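Local coordinates for ofchtiv-allosamidin (Ostrinia furnacalis, PDB 6JMB), which probably hydrolyses chitin as a family 18 group IV insect chitinase, and binds the inhibitor allosamidin in its sugar-binding cleft, at residues 201-206 with 252-257. Residues are numbered along the deposited sequence; the frame is centred on the assembly and turned at random.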
loop_
_atom_site.group_PDB
_atom_site.type_symbol
_atom_site.label_atom_id
_atom_site.label_comp_id
_atom_site.label_asym_id
_atom_site.label_seq_id
_atom_site.Cartn_x
_atom_site.Cartn_y
_atom_site.Cartn_z
ATOM N N SER A 201 -21.430 4.803 -1.290
ATOM C CA SER A 201 -22.635 5.575 -1.014
ATOM C C SER A 201 -22.800 5.903 0.462
ATOM O O SER A 201 -23.657 6.724 0.809
ATOM C CB SER A 201 -23.867 4.808 -1.494
ATOM O OG SER A 201 -24.019 3.610 -0.756
ATOM N N VAL A 202 -22.001 5.280 1.330
ATOM C CA VAL A 202 -22.061 5.481 2.771
ATOM C C VAL A 202 -20.630 5.565 3.282
ATOM O O VAL A 202 -19.688 5.115 2.626
ATOM C CB VAL A 202 -22.800 4.323 3.484
ATOM C CG1 VAL A 202 -24.269 4.250 3.034
ATOM C CG2 VAL A 202 -22.108 2.989 3.208
ATOM N N THR A 203 -20.474 6.149 4.466
ATOM C CA THR A 203 -19.172 6.150 5.125
ATOM C C THR A 203 -18.750 4.723 5.449
ATOM O O THR A 203 -19.579 3.830 5.641
ATOM C CB THR A 203 -19.234 6.957 6.425
ATOM O OG1 THR A 203 -20.216 6.379 7.297
ATOM C CG2 THR A 203 -19.588 8.416 6.146
ATOM N N GLY A 204 -17.444 4.510 5.497
ATOM C CA GLY A 204 -16.911 3.197 5.810
ATOM C C GLY A 204 -15.436 3.327 6.107
ATOM O O GLY A 204 -14.810 4.357 5.830
ATOM N N HIS A 205 -14.887 2.271 6.685
ATOM C CA HIS A 205 -13.505 2.312 7.131
ATOM C C HIS A 205 -12.548 1.968 6.002
ATOM O O HIS A 205 -12.818 1.099 5.167
ATOM C CB HIS A 205 -13.280 1.371 8.312
ATOM C CG HIS A 205 -14.139 1.688 9.497
ATOM N ND1 HIS A 205 -14.119 2.911 10.129
ATOM C CD2 HIS A 205 -15.050 0.936 10.158
ATOM C CE1 HIS A 205 -14.977 2.897 11.135
ATOM N NE2 HIS A 205 -15.553 1.709 11.175
ATOM N N ASN A 206 -11.417 2.661 6.000
ATOM C CA ASN A 206 -10.374 2.408 5.016
ATOM C C ASN A 206 -9.771 1.023 5.217
ATOM O O ASN A 206 -9.475 0.319 4.242
ATOM C CB ASN A 206 -9.321 3.507 5.176
ATOM C CG ASN A 206 -8.239 3.466 4.122
ATOM O OD1 ASN A 206 -8.472 3.112 2.964
ATOM N ND2 ASN A 206 -7.038 3.869 4.517
ATOM N N ARG A 252 -9.294 8.219 4.787
ATOM C CA ARG A 252 -10.186 8.629 3.711
ATOM C C ARG A 252 -11.331 9.455 4.280
ATOM O O ARG A 252 -11.770 9.240 5.417
ATOM C CB ARG A 252 -10.672 7.420 2.895
ATOM C CG ARG A 252 -9.518 6.741 2.169
ATOM C CD ARG A 252 -9.987 5.743 1.115
ATOM N NE ARG A 252 -8.871 5.360 0.252
ATOM C CZ ARG A 252 -8.408 6.102 -0.750
ATOM N NH1 ARG A 252 -8.981 7.264 -1.041
ATOM N NH2 ARG A 252 -7.374 5.677 -1.475
ATOM N N THR A 253 -11.791 10.431 3.491
ATOM C CA THR A 253 -12.653 11.491 3.994
ATOM C C THR A 253 -13.928 11.590 3.167
ATOM O O THR A 253 -13.926 11.373 1.949
ATOM C CB THR A 253 -11.935 12.852 4.017
ATOM O OG1 THR A 253 -11.816 13.349 2.682
ATOM C CG2 THR A 253 -10.540 12.737 4.639
ATOM N N PHE A 254 -15.014 11.934 3.860
ATOM C CA PHE A 254 -16.359 11.909 3.307
ATOM C C PHE A 254 -17.094 13.182 3.710
ATOM O O PHE A 254 -16.787 13.809 4.728
ATOM C CB PHE A 254 -17.178 10.746 3.888
ATOM C CG PHE A 254 -16.627 9.375 3.610
ATOM C CD1 PHE A 254 -15.509 8.901 4.284
ATOM C CD2 PHE A 254 -17.271 8.530 2.711
ATOM C CE1 PHE A 254 -15.023 7.618 4.040
ATOM C CE2 PHE A 254 -16.791 7.248 2.468
ATOM C CZ PHE A 254 -15.667 6.797 3.135
ATOM N N GLN A 255 -18.097 13.539 2.903
ATOM C CA GLN A 255 -19.084 14.566 3.230
ATOM C C GLN A 255 -20.372 13.833 3.582
ATOM O O GLN A 255 -20.969 13.180 2.722
ATOM C CB GLN A 255 -19.312 15.476 2.022
ATOM C CG GLN A 255 -20.358 16.557 2.251
ATOM C CD GLN A 255 -20.758 17.277 0.972
ATOM O OE1 GLN A 255 -20.681 16.723 -0.124
ATOM N NE2 GLN A 255 -21.189 18.527 1.112
ATOM N N LEU A 256 -20.793 13.921 4.841
ATOM C CA LEU A 256 -22.016 13.253 5.260
ATOM C C LEU A 256 -23.231 13.832 4.544
ATOM O O LEU A 256 -23.292 15.024 4.235
ATOM C CB LEU A 256 -22.210 13.421 6.764
ATOM C CG LEU A 256 -21.220 12.665 7.649
ATOM C CD1 LEU A 256 -21.308 13.163 9.090
ATOM C CD2 LEU A 256 -21.468 11.162 7.566
ATOM N N SER A 257 -24.211 12.965 4.274
ATOM C CA SER A 257 -25.488 13.454 3.765
ATOM C C SER A 257 -26.241 14.240 4.830
ATOM O O SER A 257 -26.869 15.259 4.526
ATOM C CB SER A 257 -26.339 12.293 3.264
ATOM O OG SER A 257 -25.699 11.625 2.191
#
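Phe254 lifts its ring against the backbone of 201-206 and gives the largest share of the buried surface, with Thr203 close behind. A flat ring suits this place under the main chain: Thr203 CA sits over one face in a CH-pi contact, 4.0 Å from the ring centroid and displaced toward the rim, while the carbonyl O of Gly204 lies obliquely, 3.7 Å from Phe254 CE1. Thr203 suits a two-sided place. With chi1 at 59°, its OG1 is satisfied by Ser266 N and Ala263 O, and its methyl CG2, beside the backbone N, meets the branched apolar end of Leu256 at CD2, 3.6 Å away. An alanine in place of Phe254 would probably leave Thr203 CA and the Gly204 carbonyl without their ring partner and open a gap beneath the loop.

Asn206 OD1 lies near the guanidinium plane of Arg252, 3.5 Å from NE without a hydrogen bond. Acceptor and cation both suit Asp194, whose N donates to Asn206 OD1 and whose carboxylate forms a salt bridge with Arg252 NH2.

In this family 18 TIM-barrel protein, the loop between strand 187-190 and helix 226-235 packs on the C-terminal end of strand 243-256, with Trp318 of antiparallel strand 317-320 meeting Phe254, Thr203 and Leu256.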